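Local coordinates for protein predicted component of a thermophile-specific DNA repair system, contains a RAMP domain (Methanopyrus kandleri, PDB 4N0L) that probably binds CRISPR RNA as the Csm3 subunit of a type III-A antiviral system, has an RRM-like fold and carries a bound zinc ion, at residues 12-18 against 266-272; 75-79 against 143-148; 185-189 against 218-222; 273-279 against 315-321. All blocks are in the same frame, centred on the assembly; numbering follows the deposited sequence.

Interaction 1. Residues 12-18 against 266-272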
# COMPACT_ATOMS: atom_id res chain seq x y z
N GLY A 12 -7.97 11.53 1.25
CA GLY A 12 -9.06 11.52 0.30
C GLY A 12 -10.09 10.49 0.71
O GLY A 12 -10.35 10.31 1.90
N GLU A 13 -10.63 9.76 -0.26
CA GLU A 13 -11.59 8.72 0.06
C GLU A 13 -11.63 7.62 -0.99
O GLU A 13 -11.16 7.79 -2.12
CB GLU A 13 -13.00 9.31 0.24
CG GLU A 13 -13.61 9.88 -1.03
CD GLU A 13 -15.00 10.46 -0.81
OE1 GLU A 13 -15.67 10.78 -1.82
OE2 GLU A 13 -15.42 10.60 0.35
N ILE A 14 -12.18 6.48 -0.60
CA ILE A 14 -12.38 5.36 -1.51
C ILE A 14 -13.84 5.34 -1.97
O ILE A 14 -14.75 5.27 -1.14
CB ILE A 14 -12.04 4.01 -0.85
CG1 ILE A 14 -10.61 4.02 -0.30
CG2 ILE A 14 -12.26 2.87 -1.83
CD1 ILE A 14 -10.31 2.86 0.61
N ARG A 15 -14.06 5.40 -3.27
CA ARG A 15 -15.40 5.22 -3.82
C ARG A 15 -15.54 3.84 -4.44
O ARG A 15 -14.70 3.43 -5.23
CB ARG A 15 -15.73 6.29 -4.85
CG ARG A 15 -17.14 6.14 -5.42
CD ARG A 15 -17.45 7.15 -6.51
NE ARG A 15 -18.76 6.90 -7.09
CZ ARG A 15 -18.99 6.10 -8.12
NH1 ARG A 15 -17.98 5.47 -8.70
NH2 ARG A 15 -20.22 5.94 -8.58
N LEU A 16 -16.60 3.13 -4.08
CA LEU A 16 -16.90 1.85 -4.71
C LEU A 16 -17.61 2.05 -6.05
O LEU A 16 -18.64 2.72 -6.11
CB LEU A 16 -17.76 0.98 -3.79
CG LEU A 16 -17.08 0.44 -2.54
CD1 LEU A 16 -18.09 0.26 -1.43
CD2 LEU A 16 -16.38 -0.88 -2.83
N ARG A 17 -17.06 1.47 -7.11
CA ARG A 17 -17.71 1.50 -8.42
C ARG A 17 -18.76 0.40 -8.50
O ARG A 17 -19.69 0.47 -9.30
CB ARG A 17 -16.69 1.35 -9.55
CG ARG A 17 -15.51 2.30 -9.46
CD ARG A 17 -14.89 2.55 -10.83
NE ARG A 17 -14.17 1.39 -11.35
CZ ARG A 17 -14.71 0.48 -12.15
NH1 ARG A 17 -15.97 0.59 -12.55
NH2 ARG A 17 -13.98 -0.55 -12.57
N THR A 18 -18.60 -0.63 -7.67
CA THR A 18 -19.58 -1.69 -7.56
C THR A 18 -19.97 -1.90 -6.10
O THR A 18 -19.18 -1.63 -5.20
CB THR A 18 -19.06 -3.03 -8.13
OG1 THR A 18 -17.88 -3.43 -7.43
CG2 THR A 18 -18.75 -2.90 -9.62
N GLY A 266 -15.04 -6.10 -5.72
CA GLY A 266 -15.03 -4.80 -5.06
C GLY A 266 -14.24 -3.77 -5.84
O GLY A 266 -13.10 -3.47 -5.51
N ARG A 267 -14.86 -3.22 -6.88
CA ARG A 267 -14.20 -2.23 -7.72
C ARG A 267 -14.17 -0.88 -7.00
O ARG A 267 -15.19 -0.45 -6.46
CB ARG A 267 -14.92 -2.10 -9.07
CG ARG A 267 -15.12 -3.42 -9.82
CD ARG A 267 -13.81 -4.10 -10.18
NE ARG A 267 -14.02 -5.47 -10.66
CZ ARG A 267 -13.06 -6.27 -11.09
NH1 ARG A 267 -11.80 -5.86 -11.12
NH2 ARG A 267 -13.35 -7.50 -11.51
N VAL A 268 -13.02 -0.23 -6.98
CA VAL A 268 -12.87 1.00 -6.20
C VAL A 268 -12.10 2.10 -6.91
O VAL A 268 -11.34 1.84 -7.84
CB VAL A 268 -12.16 0.74 -4.84
CG1 VAL A 268 -12.98 -0.20 -3.96
CG2 VAL A 268 -10.74 0.22 -5.06
N GLU A 269 -12.32 3.32 -6.46
CA GLU A 269 -11.55 4.48 -6.90
C GLU A 269 -10.87 5.09 -5.69
O GLU A 269 -11.51 5.30 -4.66
CB GLU A 269 -12.45 5.52 -7.56
CG GLU A 269 -13.21 5.06 -8.78
CD GLU A 269 -14.31 6.03 -9.17
OE1 GLU A 269 -14.39 7.11 -8.54
OE2 GLU A 269 -15.09 5.72 -10.10
N PHE A 270 -9.58 5.39 -5.80
CA PHE A 270 -8.90 6.15 -4.76
C PHE A 270 -8.87 7.62 -5.13
O PHE A 270 -8.04 8.05 -5.93
CB PHE A 270 -7.49 5.61 -4.53
CG PHE A 270 -7.45 4.21 -4.01
CD1 PHE A 270 -7.29 3.13 -4.87
CD2 PHE A 270 -7.60 3.96 -2.65
CE1 PHE A 270 -7.26 1.84 -4.39
CE2 PHE A 270 -7.57 2.66 -2.16
CZ PHE A 270 -7.40 1.60 -3.03
N ARG A 271 -9.77 8.40 -4.54
CA ARG A 271 -9.85 9.82 -4.84
C ARG A 271 -8.98 10.57 -3.84
O ARG A 271 -9.37 10.79 -2.69
CB ARG A 271 -11.30 10.30 -4.78
CG ARG A 271 -12.17 9.72 -5.88
CD ARG A 271 -13.63 10.12 -5.73
NE ARG A 271 -14.44 9.64 -6.85
CZ ARG A 271 -15.49 10.28 -7.36
NH1 ARG A 271 -15.89 11.43 -6.83
NH2 ARG A 271 -16.15 9.76 -8.38
N ILE A 272 -7.79 10.95 -4.28
CA ILE A 272 -6.79 11.51 -3.39
C ILE A 272 -6.71 13.02 -3.58
O ILE A 272 -6.27 13.51 -4.62
CB ILE A 272 -5.41 10.88 -3.64
CG1 ILE A 272 -5.49 9.36 -3.44
CG2 ILE A 272 -4.37 11.50 -2.72
CD1 ILE A 272 -4.27 8.61 -3.93
O HOH W 1 -17.59 5.09 -11.09

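Interaction 2. Residues 75-79 against 143-148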
# COMPACT_ATOMS: atom_id res chain seq x y z
N ASP A 75 9.75 -18.74 -9.31
CA ASP A 75 10.64 -19.51 -8.44
C ASP A 75 11.72 -18.62 -7.82
O ASP A 75 12.00 -18.71 -6.63
CB ASP A 75 11.30 -20.65 -9.22
CG ASP A 75 10.36 -21.84 -9.41
OD1 ASP A 75 9.24 -21.81 -8.87
OD2 ASP A 75 10.77 -22.80 -10.09
N VAL A 76 12.31 -17.75 -8.64
CA VAL A 76 13.33 -16.82 -8.17
C VAL A 76 12.72 -15.73 -7.27
O VAL A 76 13.28 -15.40 -6.22
CB VAL A 76 14.06 -16.14 -9.35
CG1 VAL A 76 14.99 -15.04 -8.85
CG2 VAL A 76 14.84 -17.18 -10.15
N PHE A 77 11.58 -15.19 -7.68
CA PHE A 77 10.97 -14.07 -6.98
C PHE A 77 10.39 -14.46 -5.62
O PHE A 77 10.53 -13.73 -4.65
CB PHE A 77 9.89 -13.43 -7.85
CG PHE A 77 9.33 -12.16 -7.28
CD1 PHE A 77 10.08 -10.99 -7.27
CD2 PHE A 77 8.05 -12.13 -6.75
CE1 PHE A 77 9.57 -9.82 -6.75
CE2 PHE A 77 7.53 -10.96 -6.23
CZ PHE A 77 8.29 -9.80 -6.22
N PHE A 78 9.73 -15.61 -5.56
CA PHE A 78 9.06 -16.03 -4.33
C PHE A 78 9.85 -17.06 -3.53
O PHE A 78 9.59 -17.27 -2.34
CB PHE A 78 7.67 -16.59 -4.64
CG PHE A 78 6.69 -15.55 -5.12
CD1 PHE A 78 6.31 -14.50 -4.29
CD2 PHE A 78 6.15 -15.63 -6.39
CE1 PHE A 78 5.41 -13.55 -4.73
CE2 PHE A 78 5.24 -14.67 -6.83
CZ PHE A 78 4.87 -13.63 -6.00
N GLY A 79 10.83 -17.68 -4.18
CA GLY A 79 11.66 -18.69 -3.54
C GLY A 79 10.88 -19.79 -2.85
O GLY A 79 10.04 -20.45 -3.47
N LEU A 143 11.76 -25.65 -2.96
CA LEU A 143 11.46 -25.85 -4.38
C LEU A 143 11.98 -27.18 -4.92
O LEU A 143 11.58 -27.62 -5.99
CB LEU A 143 12.03 -24.70 -5.21
CG LEU A 143 11.43 -23.32 -4.92
CD1 LEU A 143 12.08 -22.25 -5.79
CD2 LEU A 143 9.93 -23.35 -5.12
N GLY A 144 12.88 -27.81 -4.17
CA GLY A 144 13.50 -29.04 -4.61
C GLY A 144 14.78 -28.77 -5.38
O GLY A 144 15.38 -29.68 -5.94
N TYR A 145 15.20 -27.51 -5.39
CA TYR A 145 16.42 -27.09 -6.06
C TYR A 145 16.74 -25.66 -5.66
O TYR A 145 15.92 -24.98 -5.04
CB TYR A 145 16.28 -27.20 -7.58
CG TYR A 145 15.48 -26.07 -8.21
CD1 TYR A 145 14.10 -26.11 -8.23
CD2 TYR A 145 16.12 -24.98 -8.78
CE1 TYR A 145 13.37 -25.09 -8.80
CE2 TYR A 145 15.40 -23.95 -9.35
CZ TYR A 145 14.02 -24.01 -9.36
OH TYR A 145 13.31 -22.99 -9.93
N ASP A 146 17.93 -25.20 -6.01
CA ASP A 146 18.36 -23.85 -5.67
C ASP A 146 18.33 -22.94 -6.90
O ASP A 146 19.14 -23.10 -7.81
CB ASP A 146 19.77 -23.87 -5.05
CG ASP A 146 20.28 -22.49 -4.71
OD1 ASP A 146 21.51 -22.27 -4.76
OD2 ASP A 146 19.45 -21.61 -4.37
N PRO A 147 17.38 -22.00 -6.92
CA PRO A 147 17.20 -21.10 -8.07
C PRO A 147 18.12 -19.88 -8.01
O PRO A 147 18.12 -19.08 -8.94
CB PRO A 147 15.74 -20.69 -7.94
CG PRO A 147 15.51 -20.66 -6.47
CD PRO A 147 16.35 -21.78 -5.90
N TYR A 148 18.87 -19.74 -6.93
CA TYR A 148 19.68 -18.54 -6.71
C TYR A 148 21.17 -18.75 -7.00
O TYR A 148 22.00 -17.94 -6.60
CB TYR A 148 19.49 -18.04 -5.28
CG TYR A 148 18.06 -17.67 -4.97
CD1 TYR A 148 17.35 -16.82 -5.81
CD2 TYR A 148 17.42 -18.18 -3.85
CE1 TYR A 148 16.04 -16.48 -5.54
CE2 TYR A 148 16.10 -17.84 -3.57
CZ TYR A 148 15.42 -16.99 -4.42
OH TYR A 148 14.12 -16.66 -4.15

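Interaction 3. Residues 185-189 against 218-222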
# COMPACT_ATOMS: atom_id res chain seq x y z
N ASN A 185 -25.47 9.11 5.80
CA ASN A 185 -26.67 9.94 5.76
C ASN A 185 -27.39 9.94 4.41
O ASN A 185 -28.59 10.19 4.34
CB ASN A 185 -26.33 11.39 6.14
CG ASN A 185 -25.99 11.54 7.61
OD1 ASN A 185 -25.94 10.56 8.35
ND2 ASN A 185 -25.77 12.77 8.04
N ASP A 186 -26.65 9.67 3.34
CA ASP A 186 -27.22 9.78 1.99
C ASP A 186 -27.24 8.43 1.26
O ASP A 186 -28.31 7.92 0.96
CB ASP A 186 -26.44 10.81 1.17
CG ASP A 186 -27.04 11.04 -0.20
OD1 ASP A 186 -27.21 12.22 -0.58
OD2 ASP A 186 -27.33 10.06 -0.91
N VAL A 187 -26.07 7.88 0.98
CA VAL A 187 -25.98 6.65 0.18
C VAL A 187 -26.64 5.46 0.87
O VAL A 187 -27.46 4.76 0.27
CB VAL A 187 -24.52 6.29 -0.12
CG1 VAL A 187 -24.46 5.01 -0.95
CG2 VAL A 187 -23.84 7.42 -0.87
N PHE A 188 -26.30 5.24 2.14
CA PHE A 188 -26.88 4.15 2.91
C PHE A 188 -28.38 4.37 3.11
O PHE A 188 -29.17 3.43 3.05
CB PHE A 188 -26.19 4.00 4.26
CG PHE A 188 -24.83 3.36 4.19
CD1 PHE A 188 -24.31 2.92 2.99
CD2 PHE A 188 -24.07 3.20 5.34
CE1 PHE A 188 -23.06 2.33 2.92
CE2 PHE A 188 -22.81 2.62 5.29
CZ PHE A 188 -22.31 2.18 4.08
N GLU A 189 -28.75 5.63 3.34
CA GLU A 189 -30.14 5.97 3.61
C GLU A 189 -31.01 5.80 2.37
O GLU A 189 -32.13 5.30 2.45
CB GLU A 189 -30.23 7.40 4.14
CG GLU A 189 -31.40 7.65 5.07
CD GLU A 189 -31.32 6.80 6.33
OE1 GLU A 189 -30.36 6.99 7.11
OE2 GLU A 189 -32.22 5.96 6.54
N VAL A 218 -23.22 -3.32 0.76
CA VAL A 218 -22.72 -1.95 0.65
C VAL A 218 -23.03 -1.43 -0.75
O VAL A 218 -22.51 -1.96 -1.73
CB VAL A 218 -21.20 -1.88 0.92
CG1 VAL A 218 -20.74 -0.43 0.90
CG2 VAL A 218 -20.88 -2.53 2.25
N PRO A 219 -23.89 -0.40 -0.85
CA PRO A 219 -24.32 0.10 -2.16
C PRO A 219 -23.18 0.68 -2.99
O PRO A 219 -22.20 1.19 -2.44
CB PRO A 219 -25.33 1.20 -1.81
CG PRO A 219 -25.74 0.92 -0.40
CD PRO A 219 -24.56 0.29 0.26
N LYS A 220 -23.31 0.59 -4.31
CA LYS A 220 -22.38 1.24 -5.22
C LYS A 220 -22.42 2.75 -4.99
O LYS A 220 -23.48 3.31 -4.76
CB LYS A 220 -22.73 0.88 -6.67
CG LYS A 220 -22.31 1.89 -7.71
CD LYS A 220 -22.77 1.47 -9.09
CE LYS A 220 -22.43 2.53 -10.12
NZ LYS A 220 -22.65 2.03 -11.51
N GLY A 221 -21.26 3.39 -5.04
CA GLY A 221 -21.18 4.82 -4.79
C GLY A 221 -20.83 5.15 -3.35
O GLY A 221 -20.60 6.32 -3.01
N SER A 222 -20.79 4.13 -2.50
CA SER A 222 -20.41 4.31 -1.10
C SER A 222 -18.98 4.82 -1.00
O SER A 222 -18.14 4.55 -1.86
CB SER A 222 -20.54 2.99 -0.33
OG SER A 222 -21.88 2.55 -0.32

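Interaction 4. Residues 273-279 against 315-321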
# COMPACT_ATOMS: atom_id res chain seq x y z
N ALA A 273 -7.15 13.75 -2.56
CA ALA A 273 -7.29 15.20 -2.66
C ALA A 273 -5.98 15.94 -2.39
O ALA A 273 -5.74 17.01 -2.95
CB ALA A 273 -8.36 15.68 -1.69
N ALA A 274 -5.12 15.36 -1.56
CA ALA A 274 -3.89 16.04 -1.18
C ALA A 274 -2.80 15.12 -0.65
O ALA A 274 -3.09 14.06 -0.07
CB ALA A 274 -4.19 17.12 -0.15
N LEU A 275 -1.55 15.52 -0.86
CA LEU A 275 -0.41 14.91 -0.19
C LEU A 275 0.09 15.86 0.89
O LEU A 275 0.52 16.98 0.59
CB LEU A 275 0.71 14.59 -1.18
CG LEU A 275 0.71 13.26 -1.93
CD1 LEU A 275 -0.69 12.84 -2.36
CD2 LEU A 275 1.64 13.34 -3.13
N CYS A 276 0.04 15.42 2.14
CA CYS A 276 0.36 16.29 3.27
C CYS A 276 1.66 15.88 3.96
O CYS A 276 1.75 14.80 4.53
CB CYS A 276 -0.80 16.29 4.27
SG CYS A 276 -2.41 16.67 3.54
N ALA A 277 2.65 16.76 3.90
CA ALA A 277 4.00 16.43 4.34
C ALA A 277 4.40 17.11 5.64
O ALA A 277 4.12 18.30 5.85
CB ALA A 277 5.00 16.77 3.25
N ARG A 278 5.06 16.36 6.52
CA ARG A 278 5.67 16.91 7.72
C ARG A 278 7.08 16.35 7.90
O ARG A 278 7.26 15.15 8.06
CB ARG A 278 4.83 16.62 8.96
CG ARG A 278 3.47 17.30 8.94
CD ARG A 278 2.66 17.05 10.20
NE ARG A 278 2.13 15.69 10.30
CZ ARG A 278 1.04 15.36 10.98
NH1 ARG A 278 0.35 16.30 11.62
NH2 ARG A 278 0.62 14.10 11.02
N SER A 279 8.08 17.23 7.83
CA SER A 279 9.47 16.84 8.04
C SER A 279 9.83 16.89 9.51
O SER A 279 9.16 17.56 10.30
CB SER A 279 10.42 17.73 7.23
OG SER A 279 10.61 18.98 7.87
N ARG A 315 -2.43 20.30 10.95
CA ARG A 315 -1.27 21.10 10.64
C ARG A 315 -0.17 20.28 9.98
O ARG A 315 0.25 19.24 10.48
CB ARG A 315 -0.74 21.76 11.91
CG ARG A 315 -1.51 22.98 12.37
CD ARG A 315 -1.21 23.33 13.82
NE ARG A 315 -1.57 24.71 14.12
CZ ARG A 315 -2.02 25.17 15.28
NH1 ARG A 315 -2.23 24.35 16.30
NH2 ARG A 315 -2.28 26.47 15.40
N TYR A 316 0.29 20.77 8.84
CA TYR A 316 1.40 20.16 8.12
C TYR A 316 2.44 21.21 7.77
O TYR A 316 2.20 22.41 7.94
CB TYR A 316 0.90 19.45 6.86
CG TYR A 316 -0.14 18.39 7.12
CD1 TYR A 316 0.22 17.10 7.49
CD2 TYR A 316 -1.50 18.68 6.99
CE1 TYR A 316 -0.73 16.13 7.73
CE2 TYR A 316 -2.45 17.71 7.23
CZ TYR A 316 -2.07 16.44 7.59
OH TYR A 316 -3.02 15.48 7.83
N GLU A 317 3.58 20.76 7.27
CA GLU A 317 4.61 21.69 6.82
C GLU A 317 4.26 22.19 5.42
O GLU A 317 4.26 23.39 5.16
CB GLU A 317 5.98 21.02 6.82
CG GLU A 317 7.11 21.93 6.35
CD GLU A 317 8.46 21.25 6.43
OE1 GLU A 317 9.45 21.84 5.94
OE2 GLU A 317 8.54 20.13 6.99
N ILE A 318 3.95 21.25 4.54
CA ILE A 318 3.58 21.57 3.16
C ILE A 318 2.44 20.68 2.71
O ILE A 318 2.48 19.46 2.89
CB ILE A 318 4.78 21.41 2.21
CG1 ILE A 318 5.80 22.53 2.44
CG2 ILE A 318 4.32 21.43 0.76
CD1 ILE A 318 7.03 22.44 1.57
N VAL A 319 1.41 21.29 2.14
CA VAL A 319 0.27 20.55 1.62
C VAL A 319 0.21 20.66 0.10
O VAL A 319 0.08 21.75 -0.45
CB VAL A 319 -1.06 21.05 2.21
CG1 VAL A 319 -2.25 20.43 1.49
CG2 VAL A 319 -1.12 20.77 3.71
N ILE A 320 0.32 19.52 -0.58
CA ILE A 320 0.20 19.49 -2.04
C ILE A 320 -1.21 19.06 -2.43
O ILE A 320 -1.57 17.89 -2.27
CB ILE A 320 1.21 18.54 -2.69
CG1 ILE A 320 2.63 18.81 -2.17
CG2 ILE A 320 1.15 18.65 -4.21
CD1 ILE A 320 3.13 20.20 -2.47
N ARG A 321 -1.99 19.99 -2.96
CA ARG A 321 -3.37 19.71 -3.33
C ARG A 321 -3.46 19.35 -4.80
O ARG A 321 -2.64 19.79 -5.61
CB ARG A 321 -4.27 20.92 -3.05
CG ARG A 321 -4.39 21.29 -1.59
CD ARG A 321 -4.98 22.68 -1.41
NE ARG A 321 -5.38 22.92 -0.03
CZ ARG A 321 -4.56 23.41 0.90
NH1 ARG A 321 -5.00 23.60 2.14
NH2 ARG A 321 -3.31 23.71 0.59

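Interaction 1. Residues 12-18 against 266-272
E269 sits between two arginines on one face of the sheet and spends a different carboxylate oxygen on each. OE1 takes R271 side-on: R271 NE at 3.0 Å and NH2 at 3.2 Å from E269 OE1, with that oxygen in the plane of the guanidinium. OE2 makes a salt bridge with R15 from the facing strand, R15 NH1 to E269 OE2 being 3.2 Å, and a water links the same two atoms, though its bond to R15 is weak. R15 is extended as far as NE, with CG anti to the backbone N (chi1 -179°), and runs alongside E269, laying its CD over one face of the R271 guanidinium. The shared carboxylate probably offsets the closeness of the two arginines. R271 NH1 has a further acidic partner in E304.

Beneath this network the backbones pair at E13–R271 and R15–E269, two bonds each. R17 N continues the pairing to R267 O, and R267 N then bonds T18 OG1 at 3.1 Å. I14, L16, V268 and F270 make the other face: I14 CG2 meets V268 CB at 3.7 Å, and helix 238-255 covers V268 and F270. Two central antiparallel strands with a helix on their apolar face are characteristic of the RRM-like, ferredoxin-type core of RAMP proteins.

Interaction 2. Residues 75-79 against 143-148
Two tyrosine hydroxyls fasten helix 74-78 to the loop at 143-148, which carries an Asx turn at D146–Y148 and packs on this short helix of the zinc-bearing part. Both bonds run from the loop to the helix. Y145 OH donates to D75 OD2 at 2.6 Å, coming in on the anti side of that oxygen and 28° out of the carboxylate plane, while the carboxylate meets the ring at its edge. Y148 OH donates to V76 O, also at 2.6 Å, with the hydroxyl tilted from the carbonyl plane. Y148 is held at its backbone, where D146 OD2 accepts from Y148 N to make the Asx turn; D146 OD1 pairs with R152.

The apolar contacts fill in around these bonds. V76 CG1 rests against Y148 CE1 at 3.8 Å, and the P147 ring lies over the face of Y148. L143 reaches D75 CB with CD1. F77, pointing away from the loop, stacks on H86, a zinc ligand, and F77 O accepts from H86 ND1, so the helix that receives the loop also backs a zinc ligand. G79 leaves the helix with positive phi, bringing its CA to 3.2 Å from Y148 OH and its O to 3.3 Å from L143 CD2.

Interaction 3. Residues 185-189 against 218-222
This is a small apolar packing contact between one side of helix 181-191 and the turn that leads into strand 223-231. V187 and F188 carry it from the helix; V218, P219 and S222 receive them. V187 points at the turn, and its CG1, anti to the backbone N (chi1 180°), reaches P219 CB at 4.0 Å and S222 OG at 3.6 Å. The other methyl, CG2, goes to the carbonyl oxygen of G221.

F188 meets the turn through CE1 and CD1. CE1 comes closest: S222 OG lies near the ring plane at 3.5 Å from F188 CE1, and V218 CG1 is also at the edge. P219 CD approaches the same carbon obliquely at 3.7 Å, the two side chains crossing at about a right angle.

The turn is a type II beta turn from P219 to S222, with G221 in its third position. P219 O accepts twice, from S222 N and from S222 OG, both from the same face of its plane, so the hydroxyl facing the helix is already engaged inside the turn. Behind the turn, G221 and S222 make backbone bonds to L16 of strand 7-16, while Y46 and P47 also pack on F188, leaving helix 181-191 against that end of the central sheet.

Interaction 4. Residues 273-279 against 315-321
Strands 273-278 and 318-321 run antiparallel at 161°, their axes 4.6 Å apart at the closest, with hydrogen-bonded pairs at L275–I320 and A277–I318. The second strand is an outermost strand of the central RRM-like sheet, and it starts at a classic beta bulge: E317 and I318 both face A277, whose O accepts from both backbone nitrogens, 2.9 Å from E317 N and 3.2 Å from I318 N.

Y316, just ahead of the bulge, packs under C276. C276 CB stands over the middle of the ring, 3.3 Å from the Y316 centroid and only 6° off its normal, a CH-pi contact. With SG anti to the carbonyl carbon (chi1 -53°), the sulfur also stays over the face, 4.1 Å from that centroid. R278 comes at the ring's edge with CG, then bends at chi3, setting one face of its guanidinium over Y316 CE1 with the two planes well inclined. From there R278 NH1 donates to R315 O.

Farther along, the apolar pairing is light: A274 CB and C276 SG both approach V319 CG1, and L275 lies beside I320. W336 of helix 333-338 packs on this last pair, while F292 touches A274 and C276 on the opposite face. R321 sends its polar end away to D297.

Beside the bulge, E317 is extended and grips S279 through one oxygen. S279 N lies 3.1 Å from E317 OE2, nearly along the carboxylate's C-O axis. S279 OG takes the syn lone pair of E317 OE2 at 2.5 Å.

In the fold
Following the chain from the N terminus, strand 7-16 comes first, and its partner in interaction 1 arrives some 250 residues later, closing the largest loop. Interactions 2 and 3 both nest inside it, in series. Interaction 2 closes the loop that carries all four zinc ligands; it lies about 37 Å from interaction 1, centre to centre, on the opposite side of the chain's centre. Interaction 3 lies on the same side as interaction 1 and touches it, because L16 pairs with G221 and S222. Beyond these, strand 268-278 continues, through a bulge at A273–A274, from interaction 1 into interaction 4, which follows in series and adds strand 318-321 to the same sheet.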